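Local coordinates for protein, related to general stress protein 26(GS26) of B.subtilis (Clostridium acetobutylicum, PDB 2HQ7) that is of unknown function but belongs to the pyridoxamine 5'-phosphate oxidase family, and so probably binds a flavin such as FMN as an oxidoreductase, at residues 15-21 against 36-42; 42-46 against 138-144; 66-70 against 82-87. One frame throughout, in Å; residues are numbered along the deposited sequence.

Contact 1: residues 15-21 against 36-42; sequences VESSKIV and AMMRLKH
R39 and K19 bring two positive side chains unusually close: K19 NZ lies 3.1 Å from R39 NH2, near the edge of the guanidinium. Both are donors, so no bond joins them. E16 probably offsets the charge. Its carboxylate comes over one face of the guanidinium, with E16 OE1 3.5 Å from R39 NH2. No N-H points at this oxygen, so the salt bridge rests on charge alone. R39 leaves the strand extended and bends at chi3 (57°), which turns the guanidinium toward the loop at S18 and K19. There R39 NE donates to a water.

The other oxygen of E16 serves H42. H42 NE2 donates to E16 OE2 over 2.8 Å, and the proton arrives from above the carboxylate plane. V15 CG1 sits over the centre of the same imidazole, 3.6 Å from the ring centroid, as a CH-pi contact. F48 also meets this ring.

R39 N donates to K19 O in a nearly straight bond of 2.7 Å. V21 and M37 exchange two bonds, and I20 faces M38 in a non-hydrogen-bonded pair. I20 CG2 packs on A36 CB at 3.8 Å, next to F78 and Y71 of the second subunit. An ST turn, with S18 OG accepting from I20 N, leads into the strand. This is an antiparallel beta hairpin, strands 20-26 and 32-43, with V15 and E16 of helix 5-16 tied to its second strand.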
loop_
_atom_site.group_PDB
_atom_site.type_symbol
_atom_site.label_atom_id
_atom_site.label_comp_id
_atom_site.label_asym_id
_atom_site.label_seq_id
_atom_site.Cartn_x
_atom_site.Cartn_y
_atom_site.Cartn_z
ATOM N N VAL B 15 1.012 8.558 -11.738
ATOM C CA VAL B 15 0.365 7.354 -12.253
ATOM C C VAL B 15 1.125 6.760 -13.450
ATOM O O VAL B 15 1.454 5.556 -13.460
ATOM C CB VAL B 15 -1.056 7.645 -12.670
ATOM C CG1 VAL B 15 -1.608 6.467 -13.433
ATOM C CG2 VAL B 15 -1.888 7.985 -11.428
ATOM N N GLU B 16 1.462 7.609 -14.420
ATOM C CA GLU B 16 2.116 7.144 -15.640
ATOM C C GLU B 16 3.512 6.605 -15.413
ATOM O O GLU B 16 4.006 5.814 -16.206
ATOM C CB GLU B 16 2.158 8.255 -16.677
ATOM C CG GLU B 16 0.837 8.494 -17.401
ATOM C CD GLU B 16 0.429 7.332 -18.322
ATOM O OE1 GLU B 16 1.208 6.357 -18.457
ATOM O OE2 GLU B 16 -0.677 7.394 -18.911
ATOM N N SER B 17 4.146 7.007 -14.324
ATOM C CA SER B 17 5.554 6.715 -14.142
ATOM C C SER B 17 5.859 5.257 -13.804
ATOM O O SER B 17 7.030 4.847 -13.870
ATOM C CB SER B 17 6.173 7.639 -13.081
ATOM O OG SER B 17 5.711 7.352 -11.769
ATOM N N SER B 18 4.838 4.487 -13.420
ATOM C CA SER B 18 5.005 3.039 -13.187
ATOM C C SER B 18 3.767 2.248 -13.626
ATOM O O SER B 18 2.634 2.739 -13.592
ATOM C CB SER B 18 5.339 2.731 -11.714
ATOM O OG SER B 18 5.615 1.345 -11.520
ATOM N N LYS B 19 4.013 1.018 -14.054
ATOM C CA LYS B 19 2.943 0.126 -14.454
ATOM C C LYS B 19 2.370 -0.619 -13.244
ATOM O O LYS B 19 1.379 -1.340 -13.381
ATOM C CB LYS B 19 3.459 -0.856 -15.517
ATOM C CG LYS B 19 4.036 -0.169 -16.771
ATOM C CD LYS B 19 2.941 0.337 -17.726
ATOM C CE LYS B 19 3.492 1.306 -18.805
ATOM N NZ LYS B 19 3.638 2.746 -18.352
ATOM N N ILE B 20 2.998 -0.440 -12.076
ATOM C CA ILE B 20 2.652 -1.165 -10.841
ATOM C C ILE B 20 1.864 -0.280 -9.909
ATOM O O ILE B 20 2.230 0.854 -9.676
ATOM C CB ILE B 20 3.914 -1.640 -10.068
ATOM C CG1 ILE B 20 4.898 -2.345 -11.004
ATOM C CG2 ILE B 20 3.535 -2.600 -8.944
ATOM C CD1 ILE B 20 4.272 -3.511 -11.767
ATOM N N VAL B 21 0.774 -0.797 -9.373
ATOM C CA VAL B 21 -0.004 -0.037 -8.425
ATOM C C VAL B 21 -0.213 -0.893 -7.199
ATOM O O VAL B 21 -0.447 -2.106 -7.303
ATOM C CB VAL B 21 -1.383 0.420 -9.008
ATOM C CG1 VAL B 21 -2.227 -0.711 -9.290
ATOM C CG2 VAL B 21 -2.098 1.303 -8.033
ATOM N N ALA B 36 0.576 -5.664 -4.776
ATOM C CA ALA B 36 0.955 -5.029 -6.045
ATOM C C ALA B 36 0.134 -5.608 -7.214
ATOM O O ALA B 36 -0.133 -6.807 -7.279
ATOM C CB ALA B 36 2.458 -5.171 -6.310
HETATM N N MSE B 37 -0.362 -4.725 -8.071
HETATM C CA MSE B 37 -1.087 -5.135 -9.266
HETATM C C MSE B 37 -0.580 -4.361 -10.444
HETATM O O MSE B 37 0.161 -3.405 -10.283
HETATM C CB MSE B 37 -2.580 -4.911 -9.094
HETATM C CG MSE B 37 -3.204 -5.916 -8.185
HETATM SE SE MSE B 37 -5.144 -5.826 -8.197
HETATM C CE MSE B 37 -5.542 -5.909 -10.100
HETATM N N MSE B 38 -0.934 -4.807 -11.637
HETATM C CA MSE B 38 -0.443 -4.160 -12.849
HETATM C C MSE B 38 -1.557 -3.292 -13.422
HETATM O O MSE B 38 -2.728 -3.698 -13.461
HETATM C CB MSE B 38 0.065 -5.205 -13.856
HETATM C CG MSE B 38 -0.064 -4.815 -15.329
HETATM SE SE MSE B 38 1.010 -5.978 -16.509
HETATM C CE MSE B 38 2.762 -5.207 -15.996
ATOM N N ARG B 39 -1.185 -2.077 -13.786
ATOM C CA ARG B 39 -2.058 -1.144 -14.430
ATOM C C ARG B 39 -2.076 -1.474 -15.911
ATOM O O ARG B 39 -1.073 -1.308 -16.594
ATOM C CB ARG B 39 -1.567 0.292 -14.261
ATOM C CG ARG B 39 -2.493 1.299 -14.960
ATOM C CD ARG B 39 -2.025 2.723 -14.843
ATOM N NE ARG B 39 -0.683 2.948 -15.360
ATOM C CZ ARG B 39 -0.353 2.984 -16.643
ATOM N NH1 ARG B 39 -1.242 2.757 -17.599
ATOM N NH2 ARG B 39 0.896 3.207 -16.964
ATOM N N LEU B 40 -3.226 -1.943 -16.389
ATOM C CA LEU B 40 -3.444 -2.185 -17.803
ATOM C C LEU B 40 -3.799 -0.863 -18.500
ATOM O O LEU B 40 -3.339 -0.590 -19.595
ATOM C CB LEU B 40 -4.583 -3.188 -17.997
ATOM C CG LEU B 40 -4.328 -4.584 -17.466
ATOM C CD1 LEU B 40 -5.606 -5.458 -17.616
ATOM C CD2 LEU B 40 -3.140 -5.282 -18.069
ATOM N N LYS B 41 -4.606 -0.043 -17.855
ATOM C CA LYS B 41 -5.095 1.177 -18.490
ATOM C C LYS B 41 -5.612 2.116 -17.432
ATOM O O LYS B 41 -6.062 1.675 -16.368
ATOM C CB LYS B 41 -6.252 0.840 -19.468
ATOM C CG LYS B 41 -6.886 2.068 -20.145
ATOM C CD LYS B 41 -7.950 1.722 -21.156
ATOM C CE LYS B 41 -8.320 2.965 -21.996
ATOM N NZ LYS B 41 -7.298 3.218 -23.030
ATOM N N HIS B 42 -5.559 3.409 -17.708
ATOM C CA HIS B 42 -6.329 4.317 -16.897
ATOM C C HIS B 42 -6.937 5.454 -17.681
ATOM O O HIS B 42 -6.487 5.764 -18.790
ATOM C CB HIS B 42 -5.485 4.859 -15.753
ATOM C CG HIS B 42 -4.399 5.774 -16.184
ATOM N ND1 HIS B 42 -4.437 7.130 -15.947
ATOM C CD2 HIS B 42 -3.235 5.531 -16.830
ATOM C CE1 HIS B 42 -3.332 7.683 -16.427
ATOM N NE2 HIS B 42 -2.593 6.735 -16.979
HETATM O O HOH W 1 0.455 3.286 -12.542
#

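Contact 2: residues 42-46 against 138-144; sequences HDGLK and FKIDEIY
L45 and Y144 make the polar link between these segments, and the residues before L45 shape the turn that presents it. H42 starts the turn: its ND1 donates to G44 O over 3.0 Å, in the ring plane and on a lone pair of the carbonyl. D43 O accepts from K46 N and closes the turn, while D43 OD2 forms a salt bridge with K46 NZ. G44 has a positive phi (49°), and its CA lies 3.3 Å from Y144 OH.

L45 N donates to Y144 OH over 2.7 Å, almost straight and at the edge of the phenol ring. The L45 side chain packs among apolar groups. Its CD1 reaches CE2 of F138 at 4.0 Å, oblique to the ring, and its CB meets CD1 of I140 at 3.9 Å. I143 CD1 lies over one face of the F138 ring, toward its rim, and also borders L45. L8 and L81 also touch L45.

K46 runs across Y144. Its CG touches Y144 CE2 at 3.7 Å and its CD lies over a face of the ring. The ammonium is farther off, so any cation-pi attraction is weak.

The last modelled residues are thus held to the 42-46 turn by one short hydrogen bond and the packing of L45. L45 O is buried against I140 CD1 without a polar partner, which probably carries a desolvation cost.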
loop_
_atom_site.group_PDB
_atom_site.type_symbol
_atom_site.label_atom_id
_atom_site.label_comp_id
_atom_site.label_asym_id
_atom_site.label_seq_id
_atom_site.Cartn_x
_atom_site.Cartn_y
_atom_site.Cartn_z
ATOM N N HIS B 42 -5.559 3.409 -17.708
ATOM C CA HIS B 42 -6.329 4.317 -16.897
ATOM C C HIS B 42 -6.937 5.454 -17.681
ATOM O O HIS B 42 -6.487 5.764 -18.790
ATOM C CB HIS B 42 -5.485 4.859 -15.753
ATOM C CG HIS B 42 -4.399 5.774 -16.184
ATOM N ND1 HIS B 42 -4.437 7.130 -15.947
ATOM C CD2 HIS B 42 -3.235 5.531 -16.830
ATOM C CE1 HIS B 42 -3.332 7.683 -16.427
ATOM N NE2 HIS B 42 -2.593 6.735 -16.979
ATOM N N ASP B 43 -7.984 6.042 -17.094
ATOM C CA ASP B 43 -8.585 7.254 -17.592
ATOM C C ASP B 43 -8.401 8.369 -16.566
ATOM O O ASP B 43 -9.200 8.522 -15.641
ATOM C CB ASP B 43 -10.069 7.029 -17.873
ATOM C CG ASP B 43 -10.752 8.268 -18.463
ATOM O OD1 ASP B 43 -10.047 9.206 -18.896
ATOM O OD2 ASP B 43 -11.998 8.297 -18.498
ATOM N N GLY B 44 -7.369 9.185 -16.751
ATOM C CA GLY B 44 -7.043 10.174 -15.749
ATOM C C GLY B 44 -6.999 9.558 -14.365
ATOM O O GLY B 44 -6.395 8.499 -14.190
ATOM N N LEU B 45 -7.637 10.213 -13.394
ATOM C CA LEU B 45 -7.749 9.662 -12.024
ATOM C C LEU B 45 -9.107 9.048 -11.752
ATOM O O LEU B 45 -9.411 8.643 -10.625
ATOM C CB LEU B 45 -7.524 10.742 -10.979
ATOM C CG LEU B 45 -6.264 11.582 -11.071
ATOM C CD1 LEU B 45 -6.201 12.512 -9.881
ATOM C CD2 LEU B 45 -5.079 10.675 -11.126
ATOM N N LYS B 46 -9.915 8.937 -12.788
ATOM C CA LYS B 46 -11.290 8.455 -12.641
ATOM C C LYS B 46 -11.410 6.948 -12.628
ATOM O O LYS B 46 -12.284 6.386 -11.955
ATOM C CB LYS B 46 -12.125 8.959 -13.839
ATOM C CG LYS B 46 -12.087 10.460 -14.052
ATOM C CD LYS B 46 -13.128 10.937 -15.073
ATOM C CE LYS B 46 -12.530 11.211 -16.456
ATOM N NZ LYS B 46 -13.602 11.358 -17.532
ATOM N N PHE B 138 -9.206 15.510 -2.195
ATOM C CA PHE B 138 -10.158 16.017 -3.195
ATOM C C PHE B 138 -11.132 14.949 -3.588
ATOM O O PHE B 138 -10.788 13.771 -3.552
ATOM C CB PHE B 138 -9.388 16.457 -4.435
ATOM C CG PHE B 138 -8.448 15.405 -4.964
ATOM C CD1 PHE B 138 -7.149 15.290 -4.464
ATOM C CD2 PHE B 138 -8.851 14.547 -5.972
ATOM C CE1 PHE B 138 -6.287 14.316 -4.954
ATOM C CE2 PHE B 138 -8.002 13.576 -6.466
ATOM C CZ PHE B 138 -6.710 13.457 -5.965
ATOM N N LYS B 139 -12.338 15.348 -3.990
ATOM C CA LYS B 139 -13.278 14.441 -4.643
ATOM C C LYS B 139 -13.000 14.438 -6.134
ATOM O O LYS B 139 -12.660 15.473 -6.711
ATOM C CB LYS B 139 -14.730 14.858 -4.411
ATOM C CG LYS B 139 -15.193 14.869 -2.968
ATOM C CD LYS B 139 -16.717 15.130 -2.928
ATOM C CE LYS B 139 -17.212 15.485 -1.505
ATOM N NZ LYS B 139 -18.710 15.621 -1.406
ATOM N N ILE B 140 -13.141 13.278 -6.769
ATOM C CA ILE B 140 -12.816 13.146 -8.187
ATOM C C ILE B 140 -13.648 14.115 -9.007
ATOM O O ILE B 140 -13.116 14.815 -9.855
ATOM C CB ILE B 140 -13.032 11.695 -8.702
ATOM C CG1 ILE B 140 -11.948 10.799 -8.159
ATOM C CG2 ILE B 140 -12.925 11.611 -10.223
ATOM C CD1 ILE B 140 -10.598 11.235 -8.575
ATOM N N ASP B 141 -14.942 14.173 -8.718
ATOM C CA ASP B 141 -15.859 15.061 -9.431
ATOM C C ASP B 141 -15.495 16.558 -9.331
ATOM O O ASP B 141 -15.946 17.341 -10.172
ATOM C CB ASP B 141 -17.319 14.807 -8.991
ATOM C CG ASP B 141 -17.718 15.592 -7.752
ATOM O OD1 ASP B 141 -18.107 16.773 -7.893
ATOM O OD2 ASP B 141 -17.694 15.019 -6.640
ATOM N N GLU B 142 -14.694 16.941 -8.331
ATOM C CA GLU B 142 -14.214 18.316 -8.188
ATOM C C GLU B 142 -12.996 18.575 -9.078
ATOM O O GLU B 142 -12.927 19.581 -9.782
ATOM C CB GLU B 142 -13.845 18.628 -6.726
ATOM C CG GLU B 142 -15.010 18.604 -5.717
ATOM C CD GLU B 142 -14.563 18.681 -4.225
ATOM O OE1 GLU B 142 -13.351 18.515 -3.884
ATOM O OE2 GLU B 142 -15.467 18.897 -3.383
ATOM N N ILE B 143 -12.032 17.659 -9.048
ATOM C CA ILE B 143 -10.755 17.830 -9.759
ATOM C C ILE B 143 -10.920 17.821 -11.294
ATOM O O ILE B 143 -9.939 17.900 -12.023
ATOM C CB ILE B 143 -9.699 16.756 -9.292
ATOM C CG1 ILE B 143 -8.259 17.267 -9.498
ATOM C CG2 ILE B 143 -9.940 15.416 -9.990
ATOM C CD1 ILE B 143 -7.150 16.537 -8.673
ATOM N N TYR B 144 -12.163 17.728 -11.772
ATOM C CA TYR B 144 -12.485 17.807 -13.198
ATOM C C TYR B 144 -13.679 18.759 -13.431
ATOM O O TYR B 144 -13.511 19.973 -13.613
ATOM C CB TYR B 144 -12.834 16.409 -13.728
ATOM C CG TYR B 144 -11.675 15.423 -13.811
ATOM C CD1 TYR B 144 -10.791 15.443 -14.893
ATOM C CD2 TYR B 144 -11.477 14.449 -12.829
ATOM C CE1 TYR B 144 -9.734 14.528 -14.988
ATOM C CE2 TYR B 144 -10.415 13.529 -12.918
ATOM C CZ TYR B 144 -9.554 13.577 -13.999
ATOM O OH TYR B 144 -8.508 12.692 -14.104
#

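Contact 3: residues 66-70 against 82-87; sequences NKICL and MLVGTI
L70 and L83 share a pair of backbone hydrogen bonds: L70 N donates to L83 O over 2.8 Å, and L83 N returns one to L70 O over 2.9 Å. I68 and G85 form a second pair. I68 N meets G85 O at 2.9 Å with a nearly straight N-H, and G85 N donates to I68 O. A fifth bond, I87 N to N66 O, lies in the carbonyl plane but is more bent, at 144°. N66 O also takes a CA-H...O contact from T86.

C69 and V84 stand between the two doubly bonded pairs as a non-hydrogen-bonded pair. K67 and T86 form another, between I68/G85 and the single bond of I87. Strands 67-74 and 79-90 thus form an antiparallel beta hairpin, consistent with the split-barrel fold of FMN-binding proteins of this family. Strand 20-26 flanks the first and strand 117-131 the second.

I68, L70 and L83 point to the face lined by V21, V23, F48, L50 and F122. I68 CD1 presses on I87 CD1 at 3.4 Å, tighter than usual for two carbons, as the side chains cross at about a right angle. A chi1 of 70° sets I68 CG1 on the I87 side, and the extended chi2 brings CD1 against I87.

On the other face, C69 CB touches V84 CG2 at 4.1 Å. The second subunit covers this side: its I34 packs on C69 and M82, and its Y31 on K67 and V84. K67 NZ donates to N29 O of that subunit. N66 lies alongside T86, with N66 OD1 3.8 Å from T86 CG2.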
loop_
_atom_site.group_PDB
_atom_site.type_symbol
_atom_site.label_atom_id
_atom_site.label_comp_id
_atom_site.label_asym_id
_atom_site.label_seq_id
_atom_site.Cartn_x
_atom_site.Cartn_y
_atom_site.Cartn_z
ATOM N N ASN B 66 -15.859 -4.947 -1.975
ATOM C CA ASN B 66 -15.125 -4.356 -3.100
ATOM C C ASN B 66 -14.647 -2.936 -2.849
ATOM O O ASN B 66 -14.307 -2.233 -3.774
ATOM C CB ASN B 66 -15.984 -4.395 -4.373
ATOM C CG ASN B 66 -17.199 -3.482 -4.301
ATOM O OD1 ASN B 66 -17.496 -2.893 -3.262
ATOM N ND2 ASN B 66 -17.860 -3.306 -5.425
ATOM N N LYS B 67 -14.577 -2.538 -1.585
ATOM C CA LYS B 67 -14.056 -1.246 -1.203
ATOM C C LYS B 67 -12.547 -1.362 -1.132
ATOM O O LYS B 67 -11.974 -2.204 -0.417
ATOM C CB LYS B 67 -14.635 -0.813 0.133
ATOM C CG LYS B 67 -16.168 -0.563 0.107
ATOM C CD LYS B 67 -16.628 -0.024 1.464
ATOM C CE LYS B 67 -18.150 0.124 1.484
ATOM N NZ LYS B 67 -18.606 1.050 2.542
ATOM N N ILE B 68 -11.895 -0.561 -1.946
ATOM C CA ILE B 68 -10.482 -0.690 -2.053
ATOM C C ILE B 68 -9.850 0.682 -2.101
ATOM O O ILE B 68 -10.523 1.729 -2.210
ATOM C CB ILE B 68 -10.036 -1.533 -3.292
ATOM C CG1 ILE B 68 -10.280 -0.796 -4.600
ATOM C CG2 ILE B 68 -10.662 -2.923 -3.317
ATOM C CD1 ILE B 68 -9.272 -1.202 -5.666
ATOM N N CYS B 69 -8.539 0.679 -2.072
ATOM C CA CYS B 69 -7.829 1.877 -2.425
ATOM C C CYS B 69 -6.610 1.530 -3.243
ATOM O O CYS B 69 -6.090 0.410 -3.195
ATOM C CB CYS B 69 -7.472 2.676 -1.197
ATOM S SG CYS B 69 -6.033 2.109 -0.374
ATOM N N LEU B 70 -6.207 2.475 -4.056
ATOM C CA LEU B 70 -4.944 2.376 -4.839
ATOM C C LEU B 70 -3.933 3.345 -4.299
ATOM O O LEU B 70 -4.293 4.455 -3.873
ATOM C CB LEU B 70 -5.182 2.730 -6.311
ATOM C CG LEU B 70 -6.216 1.951 -7.143
ATOM C CD1 LEU B 70 -6.058 2.285 -8.653
ATOM C CD2 LEU B 70 -6.020 0.514 -6.956
HETATM N N MSE B 82 -3.089 8.625 -3.217
HETATM C CA MSE B 82 -4.006 7.549 -2.882
HETATM C C MSE B 82 -5.368 7.848 -3.450
HETATM O O MSE B 82 -5.882 8.952 -3.280
HETATM C CB MSE B 82 -4.160 7.393 -1.372
HETATM C CG MSE B 82 -5.327 6.489 -0.998
HETATM SE SE MSE B 82 -5.772 6.428 0.853
HETATM C CE MSE B 82 -6.727 8.112 1.208
ATOM N N LEU B 83 -5.984 6.833 -4.058
ATOM C CA LEU B 83 -7.335 6.955 -4.573
ATOM C C LEU B 83 -8.168 5.917 -3.895
ATOM O O LEU B 83 -7.718 4.769 -3.743
ATOM C CB LEU B 83 -7.388 6.721 -6.077
ATOM C CG LEU B 83 -6.512 7.655 -6.919
ATOM C CD1 LEU B 83 -6.440 7.116 -8.371
ATOM C CD2 LEU B 83 -6.990 9.127 -6.910
ATOM N N VAL B 84 -9.393 6.305 -3.540
ATOM C CA VAL B 84 -10.333 5.472 -2.812
ATOM C C VAL B 84 -11.602 5.261 -3.648
ATOM O O VAL B 84 -12.104 6.185 -4.299
ATOM C CB VAL B 84 -10.686 6.111 -1.455
ATOM C CG1 VAL B 84 -11.866 5.314 -0.763
ATOM C CG2 VAL B 84 -9.486 6.174 -0.602
ATOM N N GLY B 85 -12.118 4.043 -3.628
ATOM C CA GLY B 85 -13.165 3.644 -4.563
ATOM C C GLY B 85 -13.509 2.185 -4.462
ATOM O O GLY B 85 -13.223 1.569 -3.463
ATOM N N THR B 86 -14.176 1.666 -5.496
ATOM C CA THR B 86 -14.632 0.292 -5.549
ATOM C C THR B 86 -14.199 -0.364 -6.845
ATOM O O THR B 86 -14.020 0.289 -7.873
ATOM C CB THR B 86 -16.169 0.205 -5.542
ATOM O OG1 THR B 86 -16.649 0.976 -6.631
ATOM C CG2 THR B 86 -16.745 0.737 -4.273
ATOM N N ILE B 87 -14.072 -1.673 -6.798
ATOM C CA ILE B 87 -13.472 -2.421 -7.884
ATOM C C ILE B 87 -14.444 -3.521 -8.329
ATOM O O ILE B 87 -15.156 -4.077 -7.513
ATOM C CB ILE B 87 -12.147 -3.002 -7.415
ATOM C CG1 ILE B 87 -11.267 -3.365 -8.603
ATOM C CG2 ILE B 87 -12.390 -4.193 -6.460
ATOM C CD1 ILE B 87 -9.804 -3.379 -8.277
#

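In the fold
All three contacts reach one antiparallel sheet. Contacts 1 and 2 have centres about 16 Å apart and share H42, whose two ring nitrogens bond to E16 in contact 1 and to G44 in contact 2. V15 CG2 and L45 CD2 also touch, at 4.2 Å. Contact 3 sits about 14 Å from contact 1, centre to centre, and meets it where V21 CG2 packs on L70 CB at 3.8 Å. Its centre is about 13 Å from that of contact 2, and along the chain it is nested inside the loop contact 2 closes. Contacts 1 and 3 both touch the second subunit; contact 2 does not. FMN-binding relatives often place their flavin at the dimer interface.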